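Local coordinates for Dna-binding protein RAP1 (Saccharomyces cerevisiae, PDB 4BJT) that binds DNA and, through its C-terminal domain, the Rap1-binding module of Rif1, and probably takes part in transcription control and telomere organisation with Rif1 and Rif2, at residues E97-D102 and M138-Y143; K123-S128 and R142-M147; E168-N173 and G188-R193. All blocks are in the same frame, centred on the assembly; numbering follows the deposited sequence.

All three contacts join helices of the all-helical C-terminal domain of Rap1. Interactions 1 and 2, their centres about 11 Å apart, share helix 140-150, which meets the end of helix 88-99 through its first turn and helix 123-132 one turn further on; Phe140 CZ also packs on the backbone O of Ser126, linking the two. Interaction 3 comes later in the chain, its centre about 24 Å and 21 Å from those of interactions 1 and 2, and joins helix 164-171 to helix 187-198. Helix 140-150 thus ties the central bundle together, while the last helices form a second group packed against it. Met138, Thr127 and Met192, one from each interaction's segments, pack on the bound peptide, consistent with a Rif1-binding surface spread over several helices.

Interaction 1: residues E97-D102 and M138-Y143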
loop_
_atom_site.group_PDB
_atom_site.type_symbol
_atom_site.label_atom_id
_atom_site.label_comp_id
_atom_site.label_asym_id
_atom_site.label_seq_id
_atom_site.Cartn_x
_atom_site.Cartn_y
_atom_site.Cartn_z
ATOM N N GLU C 97 4.416 -12.302 -6.630
ATOM C CA GLU C 97 4.279 -12.805 -8.005
ATOM C C GLU C 97 3.355 -11.890 -8.852
ATOM O O GLU C 97 3.728 -11.513 -9.975
ATOM C CB GLU C 97 3.774 -14.260 -7.974
ATOM C CG GLU C 97 3.740 -14.985 -9.305
ATOM C CD GLU C 97 3.162 -16.389 -9.232
ATOM O OE1 GLU C 97 3.079 -16.955 -8.117
ATOM O OE2 GLU C 97 2.807 -16.935 -10.303
ATOM N N VAL C 98 2.229 -11.429 -8.285
ATOM C CA VAL C 98 1.314 -10.541 -9.017
ATOM C C VAL C 98 1.966 -9.200 -9.311
ATOM O O VAL C 98 1.986 -8.759 -10.471
ATOM C CB VAL C 98 -0.008 -10.314 -8.241
ATOM C CG1 VAL C 98 -0.869 -9.235 -8.917
ATOM C CG2 VAL C 98 -0.797 -11.613 -8.115
ATOM N N ILE C 99 2.479 -8.542 -8.265
ATOM C CA ILE C 99 3.023 -7.190 -8.425
ATOM C C ILE C 99 4.342 -7.161 -9.200
ATOM O O ILE C 99 4.726 -6.067 -9.632
ATOM C CB ILE C 99 3.112 -6.400 -7.101
ATOM C CG1 ILE C 99 4.193 -6.976 -6.163
ATOM C CG2 ILE C 99 1.716 -6.278 -6.430
ATOM C CD1 ILE C 99 4.296 -6.300 -4.893
ATOM N N SER C 100 4.997 -8.325 -9.436
ATOM C CA SER C 100 6.217 -8.433 -10.249
ATOM C C SER C 100 5.890 -8.526 -11.757
ATOM O O SER C 100 6.803 -8.551 -12.585
ATOM C CB SER C 100 7.033 -9.659 -9.833
ATOM O OG SER C 100 7.581 -9.449 -8.543
ATOM N N GLY C 101 4.607 -8.609 -12.099
ATOM C CA GLY C 101 4.157 -8.679 -13.478
ATOM C C GLY C 101 4.386 -7.386 -14.232
ATOM O O GLY C 101 4.674 -6.344 -13.641
ATOM N N ASP C 102 4.233 -7.453 -15.543
ATOM C CA ASP C 102 4.432 -6.301 -16.421
ATOM C C ASP C 102 3.165 -5.455 -16.430
ATOM O O ASP C 102 2.126 -5.921 -16.905
ATOM C CB ASP C 102 4.760 -6.779 -17.852
ATOM C CG ASP C 102 6.018 -7.627 -17.958
ATOM O OD1 ASP C 102 6.830 -7.612 -17.003
ATOM O OD2 ASP C 102 6.190 -8.306 -18.997
ATOM N N MET C 138 5.721 -1.114 -5.432
ATOM C CA MET C 138 6.743 -1.687 -4.549
ATOM C C MET C 138 6.388 -1.569 -3.071
ATOM O O MET C 138 7.013 -2.255 -2.263
ATOM C CB MET C 138 8.115 -1.025 -4.798
ATOM C CG MET C 138 8.637 -1.193 -6.224
ATOM S SD MET C 138 9.149 -2.888 -6.642
ATOM C CE MET C 138 7.537 -3.657 -7.159
ATOM N N VAL C 139 5.435 -0.686 -2.707
ATOM C CA VAL C 139 5.019 -0.487 -1.323
ATOM C C VAL C 139 3.782 -1.388 -0.988
ATOM O O VAL C 139 3.372 -1.440 0.167
ATOM C CB VAL C 139 4.810 1.032 -1.063
ATOM C CG1 VAL C 139 4.526 1.312 0.401
ATOM C CG2 VAL C 139 6.038 1.840 -1.508
ATOM N N PHE C 140 3.202 -2.143 -1.964
ATOM C CA PHE C 140 2.054 -3.037 -1.662
ATOM C C PHE C 140 2.372 -4.044 -0.582
ATOM O O PHE C 140 1.602 -4.213 0.373
ATOM C CB PHE C 140 1.581 -3.802 -2.901
ATOM C CG PHE C 140 0.234 -3.384 -3.381
ATOM C CD1 PHE C 140 -0.900 -3.846 -2.768
ATOM C CD2 PHE C 140 0.101 -2.528 -4.448
ATOM C CE1 PHE C 140 -2.167 -3.473 -3.224
ATOM C CE2 PHE C 140 -1.156 -2.125 -4.873
ATOM C CZ PHE C 140 -2.281 -2.631 -4.275
ATOM N N PRO C 141 3.498 -4.773 -0.668
ATOM C CA PRO C 141 3.790 -5.754 0.395
ATOM C C PRO C 141 3.912 -5.115 1.775
ATOM O O PRO C 141 3.391 -5.621 2.767
ATOM C CB PRO C 141 5.086 -6.412 -0.079
ATOM C CG PRO C 141 5.044 -6.247 -1.563
ATOM C CD PRO C 141 4.498 -4.846 -1.738
ATOM N N ARG C 142 4.551 -3.951 1.824
ATOM C CA ARG C 142 4.709 -3.201 3.045
ATOM C C ARG C 142 3.336 -2.880 3.659
ATOM O O ARG C 142 3.163 -2.915 4.876
ATOM C CB ARG C 142 5.437 -1.874 2.692
ATOM C CG ARG C 142 5.803 -1.103 3.888
ATOM C CD ARG C 142 6.564 0.178 3.534
ATOM N NE ARG C 142 7.829 -0.109 2.862
ATOM C CZ ARG C 142 8.727 0.820 2.522
ATOM N NH1 ARG C 142 8.466 2.103 2.710
ATOM N NH2 ARG C 142 9.879 0.471 1.959
ATOM N N TYR C 143 2.374 -2.511 2.816
ATOM C CA TYR C 143 1.040 -2.169 3.288
ATOM C C TYR C 143 0.456 -3.348 4.038
ATOM O O TYR C 143 0.038 -3.202 5.188
ATOM C CB TYR C 143 0.144 -1.751 2.118
ATOM C CG TYR C 143 -1.203 -1.217 2.561
ATOM C CD1 TYR C 143 -2.197 -2.073 3.031
ATOM C CD2 TYR C 143 -1.451 0.150 2.601
ATOM C CE1 TYR C 143 -3.415 -1.582 3.481
ATOM C CE2 TYR C 143 -2.692 0.650 2.990
ATOM C CZ TYR C 143 -3.669 -0.214 3.440
ATOM O OH TYR C 143 -4.860 0.338 3.842
#
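The CD1 methyl of Ile99 meets the CG-CD side of the Pro141 ring, and their meeting carries this contact between the end of helix 88-99 and the first turn of helix 140-150. Ile99 CD1 ends 3.4 Å from Pro141 CG and 3.5 Å from Pro141 CD, closer than carbons normally pack, so the branch is pressed against the CG-CD bond. With chi1 at 69°, CG1 of Ile99 is flanked by its own N and C, and the extended chi2 then carries CD1 out to the proline. The same methyl lies 4.2 Å from CB of Phe140, while CG2 approaches the Phe140 ring obliquely. That ring turns off toward Leu115, Ile129 and Leu130 of the neighbouring helices. Proline suits the first turn of a helix, where its missing N-H costs no helical hydrogen bond, and its compact ring offers carbon to the isoleucine. At the margin Met138 bends its CE back to 4.5 Å from Ile99 O, and its side chain also packs on the bound peptide. No hydrogen bond crosses between the segments: the joint rests on apolar packing, with buried Ile99 and Phe140 forming its inner part and Met138 its solvent side.

Interaction 2: residues K123-S128 and R142-M147; sequences KNFSTS and RYFLNM
Phe125 meets Tyr143, Phe144 and Met147, and carbon contacts dominate. Its CG stands anti to the backbone N (chi1 -174°), which sends the ring from helix 123-132 across to helix 140-150. Tyr143 points back at it and places CE1 4.0 Å from Phe125 CZ, its OH lying at the edge of the phenylalanine ring, near the ring plane. Phe144 runs alongside in the reverse sense, CE1 to Phe125 CE2 being 3.9 Å. A flat, apolar residue can span the distance between the axes of segments 123-128 and 142-147, 13.0 Å at closest approach.

The second kind is a Met-aromatic contact. An extended chain brings Met147 SD to the edge of the Phe125 ring, in its plane and 5.2 Å from the centroid, while Met147 CE touches Phe125 CZ at 3.7 Å.

No hydrogen bond joins the two segments. Asn146 ND2 gives a nearly straight bond (173°) to Arg142 O, which also accepts from Asn146 N, and a second to Tyr58 O; Tyr143 OH finds Asn153.

The two short helical segments run at 106° to each other. Phe144 extends the aromatic core to helix 88-99 through an edge-to-face pairing with Phe91, and Ser126 touches helix 108-119, completing a buried helical bundle.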
loop_
_atom_site.group_PDB
_atom_site.type_symbol
_atom_site.label_atom_id
_atom_site.label_comp_id
_atom_site.label_asym_id
_atom_site.label_seq_id
_atom_site.Cartn_x
_atom_site.Cartn_y
_atom_site.Cartn_z
ATOM N N LYS C 123 -11.586 -5.503 -5.118
ATOM C CA LYS C 123 -11.182 -4.453 -6.043
ATOM C C LYS C 123 -11.222 -3.043 -5.468
ATOM O O LYS C 123 -10.333 -2.224 -5.765
ATOM C CB LYS C 123 -12.010 -4.516 -7.320
ATOM C CG LYS C 123 -11.800 -5.769 -8.121
ATOM C CD LYS C 123 -12.740 -5.723 -9.312
ATOM C CE LYS C 123 -12.620 -6.935 -10.162
ATOM N NZ LYS C 123 -13.580 -6.882 -11.308
ATOM N N ASN C 124 -12.227 -2.749 -4.672
ATOM C CA ASN C 124 -12.327 -1.420 -4.051
ATOM C C ASN C 124 -11.211 -1.211 -3.009
ATOM O O ASN C 124 -10.650 -0.118 -2.912
ATOM C CB ASN C 124 -13.694 -1.151 -3.452
ATOM C CG ASN C 124 -14.192 -2.176 -2.482
ATOM O OD1 ASN C 124 -13.701 -3.306 -2.419
ATOM N ND2 ASN C 124 -15.238 -1.833 -1.759
ATOM N N PHE C 125 -10.813 -2.281 -2.305
ATOM C CA PHE C 125 -9.698 -2.182 -1.368
ATOM C C PHE C 125 -8.369 -1.995 -2.105
ATOM O O PHE C 125 -7.605 -1.093 -1.755
ATOM C CB PHE C 125 -9.666 -3.421 -0.465
ATOM C CG PHE C 125 -8.662 -3.407 0.661
ATOM C CD1 PHE C 125 -8.329 -2.224 1.309
ATOM C CD2 PHE C 125 -8.181 -4.593 1.188
ATOM C CE1 PHE C 125 -7.467 -2.225 2.393
ATOM C CE2 PHE C 125 -7.325 -4.592 2.283
ATOM C CZ PHE C 125 -6.953 -3.413 2.860
ATOM N N SER C 126 -8.072 -2.802 -3.157
ATOM C CA SER C 126 -6.850 -2.626 -3.952
ATOM C C SER C 126 -6.753 -1.204 -4.524
ATOM O O SER C 126 -5.682 -0.595 -4.533
ATOM C CB SER C 126 -6.809 -3.610 -5.113
ATOM O OG SER C 126 -6.576 -4.904 -4.607
ATOM N N THR C 127 -7.898 -0.680 -4.993
ATOM C CA THR C 127 -7.934 0.675 -5.561
ATOM C C THR C 127 -7.582 1.704 -4.495
ATOM O O THR C 127 -6.781 2.621 -4.768
ATOM C CB THR C 127 -9.314 0.957 -6.185
ATOM O OG1 THR C 127 -9.495 0.010 -7.225
ATOM C CG2 THR C 127 -9.420 2.378 -6.754
ATOM N N SER C 128 -8.160 1.562 -3.294
ATOM C CA SER C 128 -7.888 2.479 -2.190
ATOM C C SER C 128 -6.411 2.394 -1.778
ATOM O O SER C 128 -5.765 3.429 -1.521
ATOM C CB SER C 128 -8.767 2.172 -0.986
ATOM O OG SER C 128 -10.120 2.492 -1.279
ATOM N N ARG C 142 4.551 -3.951 1.824
ATOM C CA ARG C 142 4.709 -3.201 3.045
ATOM C C ARG C 142 3.336 -2.880 3.659
ATOM O O ARG C 142 3.163 -2.915 4.876
ATOM C CB ARG C 142 5.437 -1.874 2.692
ATOM C CG ARG C 142 5.803 -1.103 3.888
ATOM C CD ARG C 142 6.564 0.178 3.534
ATOM N NE ARG C 142 7.829 -0.109 2.862
ATOM C CZ ARG C 142 8.727 0.820 2.522
ATOM N NH1 ARG C 142 8.466 2.103 2.710
ATOM N NH2 ARG C 142 9.879 0.471 1.959
ATOM N N TYR C 143 2.374 -2.511 2.816
ATOM C CA TYR C 143 1.040 -2.169 3.288
ATOM C C TYR C 143 0.456 -3.348 4.038
ATOM O O TYR C 143 0.038 -3.202 5.188
ATOM C CB TYR C 143 0.144 -1.751 2.118
ATOM C CG TYR C 143 -1.203 -1.217 2.561
ATOM C CD1 TYR C 143 -2.197 -2.073 3.031
ATOM C CD2 TYR C 143 -1.451 0.150 2.601
ATOM C CE1 TYR C 143 -3.415 -1.582 3.481
ATOM C CE2 TYR C 143 -2.692 0.650 2.990
ATOM C CZ TYR C 143 -3.669 -0.214 3.440
ATOM O OH TYR C 143 -4.860 0.338 3.842
ATOM N N PHE C 144 0.443 -4.518 3.417
ATOM C CA PHE C 144 -0.173 -5.692 4.083
ATOM C C PHE C 144 0.596 -6.162 5.300
ATOM O O PHE C 144 -0.023 -6.474 6.314
ATOM C CB PHE C 144 -0.376 -6.839 3.090
ATOM C CG PHE C 144 -1.474 -6.546 2.111
ATOM C CD1 PHE C 144 -2.790 -6.548 2.511
ATOM C CD2 PHE C 144 -1.190 -6.207 0.807
ATOM C CE1 PHE C 144 -3.810 -6.235 1.615
ATOM C CE2 PHE C 144 -2.215 -5.867 -0.080
ATOM C CZ PHE C 144 -3.514 -5.890 0.333
ATOM N N LEU C 145 1.940 -6.213 5.247
ATOM C CA LEU C 145 2.673 -6.670 6.424
ATOM C C LEU C 145 2.384 -5.800 7.619
ATOM O O LEU C 145 2.226 -6.307 8.725
ATOM C CB LEU C 145 4.176 -6.675 6.178
ATOM C CG LEU C 145 4.692 -7.743 5.219
ATOM C CD1 LEU C 145 6.108 -7.391 4.722
ATOM C CD2 LEU C 145 4.664 -9.128 5.873
ATOM N N ASN C 146 2.371 -4.466 7.420
ATOM C CA ASN C 146 2.156 -3.542 8.531
ATOM C C ASN C 146 0.699 -3.527 8.976
ATOM O O ASN C 146 0.428 -3.501 10.168
ATOM C CB ASN C 146 2.706 -2.160 8.198
ATOM C CG ASN C 146 4.215 -2.185 8.239
ATOM O OD1 ASN C 146 4.818 -1.963 9.280
ATOM N ND2 ASN C 146 4.832 -2.497 7.141
ATOM N N MET C 147 -0.243 -3.605 8.044
ATOM C CA MET C 147 -1.660 -3.722 8.366
ATOM C C MET C 147 -1.888 -4.940 9.249
ATOM O O MET C 147 -2.549 -4.868 10.284
ATOM C CB MET C 147 -2.464 -3.861 7.061
ATOM C CG MET C 147 -3.965 -4.127 7.284
ATOM S SD MET C 147 -4.658 -4.647 5.701
ATOM C CE MET C 147 -6.401 -5.033 6.117
#

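Interaction 3: residues E168-N173 and G188-R193; sequences ESLKSN and GRMEMR
Ser169 O is gripped twice, by Ser172 OG at 2.7 Å and by Ser172 N at 3.2 Å, near the C-terminal end of helix 164-171. The contact is helix-helix packing between 164-171 and 187-198 in the all-helical Rap1 C-terminal domain. Serine suits its place because its short hydroxyl can fold back onto the preceding turn; the same OG is also bonded to Asp174 N.

Leu170, one residue along from Ser169, makes the contact with helix 187-198. With CG opposite the backbone N (chi1 -175°), its two methyls meet different partners. Leu170 CD1 lies 3.5 Å from Met190 CG and 4.0 Å from Met190 SD; the methionine also packs on Ile178 and Val182 of helix 175-185. Leucine's fork suits a position between two unlike chains, and Leu181, Lys194 and Phe197 surround it further. Replacing Leu170 with an alanine would probably leave Met190 and the aliphatic part of Arg193 without their shared partner and open a gap between the helices. Arg193 contributes carbon here while its charged end is engaged elsewhere, with Asp167, Thr131 O and the Trp162 ring. Its chain bends at chi2 (77°), presenting CG to the second leucine methyl: Leu170 CD2 to Arg193 CG is 3.5 Å, and to Arg193 CB 3.7 Å.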
loop_
_atom_site.group_PDB
_atom_site.type_symbol
_atom_site.label_atom_id
_atom_site.label_comp_id
_atom_site.label_asym_id
_atom_site.label_seq_id
_atom_site.Cartn_x
_atom_site.Cartn_y
_atom_site.Cartn_z
ATOM N N GLU C 168 -3.787 15.951 4.774
ATOM C CA GLU C 168 -4.173 17.225 5.375
ATOM C C GLU C 168 -2.928 18.045 5.750
ATOM O O GLU C 168 -2.890 19.257 5.491
ATOM C CB GLU C 168 -5.091 16.985 6.585
ATOM C CG GLU C 168 -6.455 16.446 6.191
ATOM C CD GLU C 168 -7.315 17.360 5.330
ATOM O OE1 GLU C 168 -7.153 18.599 5.411
ATOM O OE2 GLU C 168 -8.152 16.830 4.564
ATOM N N SER C 169 -1.876 17.392 6.275
ATOM C CA SER C 169 -0.622 18.088 6.571
ATOM C C SER C 169 -0.003 18.660 5.305
ATOM O O SER C 169 0.513 19.793 5.323
ATOM C CB SER C 169 0.386 17.146 7.235
ATOM O OG SER C 169 -0.023 16.815 8.551
ATOM N N LEU C 170 -0.085 17.912 4.198
ATOM C CA LEU C 170 0.478 18.354 2.927
ATOM C C LEU C 170 -0.172 19.662 2.458
ATOM O O LEU C 170 0.524 20.566 2.022
ATOM C CB LEU C 170 0.300 17.244 1.873
ATOM C CG LEU C 170 0.940 17.502 0.517
ATOM C CD1 LEU C 170 2.441 17.763 0.669
ATOM C CD2 LEU C 170 0.680 16.350 -0.416
ATOM N N LYS C 171 -1.473 19.781 2.580
ATOM C CA LYS C 171 -2.178 20.972 2.120
ATOM C C LYS C 171 -2.211 22.093 3.161
ATOM O O LYS C 171 -2.713 23.171 2.879
ATOM C CB LYS C 171 -3.610 20.581 1.723
ATOM C CG LYS C 171 -3.663 19.558 0.597
ATOM C CD LYS C 171 -5.080 19.141 0.262
ATOM C CE LYS C 171 -5.637 18.125 1.228
ATOM N NZ LYS C 171 -7.036 17.755 0.889
ATOM N N SER C 172 -1.759 21.827 4.377
ATOM C CA SER C 172 -1.791 22.822 5.443
ATOM C C SER C 172 -0.914 24.072 5.308
ATOM O O SER C 172 -1.171 24.995 6.076
ATOM C CB SER C 172 -1.445 22.171 6.778
ATOM O OG SER C 172 -0.049 21.954 6.914
ATOM N N ASN C 173 0.120 24.139 4.447
ATOM C CA ASN C 173 1.016 25.320 4.384
ATOM C C ASN C 173 1.744 25.518 5.739
ATOM O O ASN C 173 2.181 26.655 5.989
ATOM C CB ASN C 173 0.284 26.651 3.957
ATOM C CG ASN C 173 -0.147 26.693 2.509
ATOM O OD1 ASN C 173 0.647 26.457 1.597
ATOM N ND2 ASN C 173 -1.379 27.078 2.247
ATOM N N GLY C 188 11.010 13.286 -2.195
ATOM C CA GLY C 188 10.575 12.737 -3.475
ATOM C C GLY C 188 9.125 12.322 -3.458
ATOM O O GLY C 188 8.351 12.671 -4.355
ATOM N N ARG C 189 8.725 11.585 -2.409
ATOM C CA ARG C 189 7.311 11.180 -2.286
ATOM C C ARG C 189 6.397 12.379 -2.069
ATOM O O ARG C 189 5.270 12.396 -2.581
ATOM C CB ARG C 189 7.110 10.208 -1.116
ATOM C CG ARG C 189 7.755 8.863 -1.330
ATOM C CD ARG C 189 7.120 7.841 -0.423
ATOM N NE ARG C 189 7.731 6.518 -0.524
ATOM C CZ ARG C 189 8.677 6.028 0.288
ATOM N NH1 ARG C 189 9.169 6.769 1.284
ATOM N NH2 ARG C 189 9.129 4.788 0.116
ATOM N N MET C 190 6.851 13.349 -1.269
ATOM C CA MET C 190 6.059 14.551 -1.017
ATOM C C MET C 190 5.809 15.325 -2.311
ATOM O O MET C 190 4.661 15.707 -2.576
ATOM C CB MET C 190 6.650 15.438 0.058
ATOM C CG MET C 190 5.753 16.616 0.318
ATOM S SD MET C 190 6.282 17.713 1.598
ATOM C CE MET C 190 7.681 18.535 0.763
ATOM N N GLU C 191 6.831 15.449 -3.156
ATOM C CA GLU C 191 6.670 16.135 -4.436
ATOM C C GLU C 191 5.711 15.350 -5.341
ATOM O O GLU C 191 4.858 15.966 -6.005
ATOM C CB GLU C 191 8.013 16.364 -5.116
ATOM C CG GLU C 191 8.866 17.385 -4.389
ATOM C CD GLU C 191 8.300 18.787 -4.235
ATOM O OE1 GLU C 191 7.416 19.174 -5.035
ATOM O OE2 GLU C 191 8.749 19.504 -3.310
ATOM N N MET C 192 5.810 14.003 -5.359
ATOM C CA MET C 192 4.885 13.221 -6.176
ATOM C C MET C 192 3.440 13.428 -5.695
ATOM O O MET C 192 2.521 13.600 -6.513
ATOM C CB MET C 192 5.220 11.731 -6.166
ATOM C CG MET C 192 4.306 10.956 -7.106
ATOM S SD MET C 192 4.650 9.199 -7.195
ATOM C CE MET C 192 5.872 9.195 -8.432
ATOM N N ARG C 193 3.236 13.411 -4.376
ATOM C CA ARG C 193 1.900 13.569 -3.793
ATOM C C ARG C 193 1.291 14.938 -4.153
ATOM O O ARG C 193 0.103 15.047 -4.519
ATOM C CB ARG C 193 1.960 13.376 -2.261
ATOM C CG ARG C 193 0.599 13.084 -1.639
ATOM C CD ARG C 193 0.177 11.647 -1.881
ATOM N NE ARG C 193 -1.086 11.296 -1.237
ATOM C CZ ARG C 193 -1.806 10.217 -1.542
ATOM N NH1 ARG C 193 -1.361 9.341 -2.439
ATOM N NH2 ARG C 193 -2.980 9.999 -0.944
#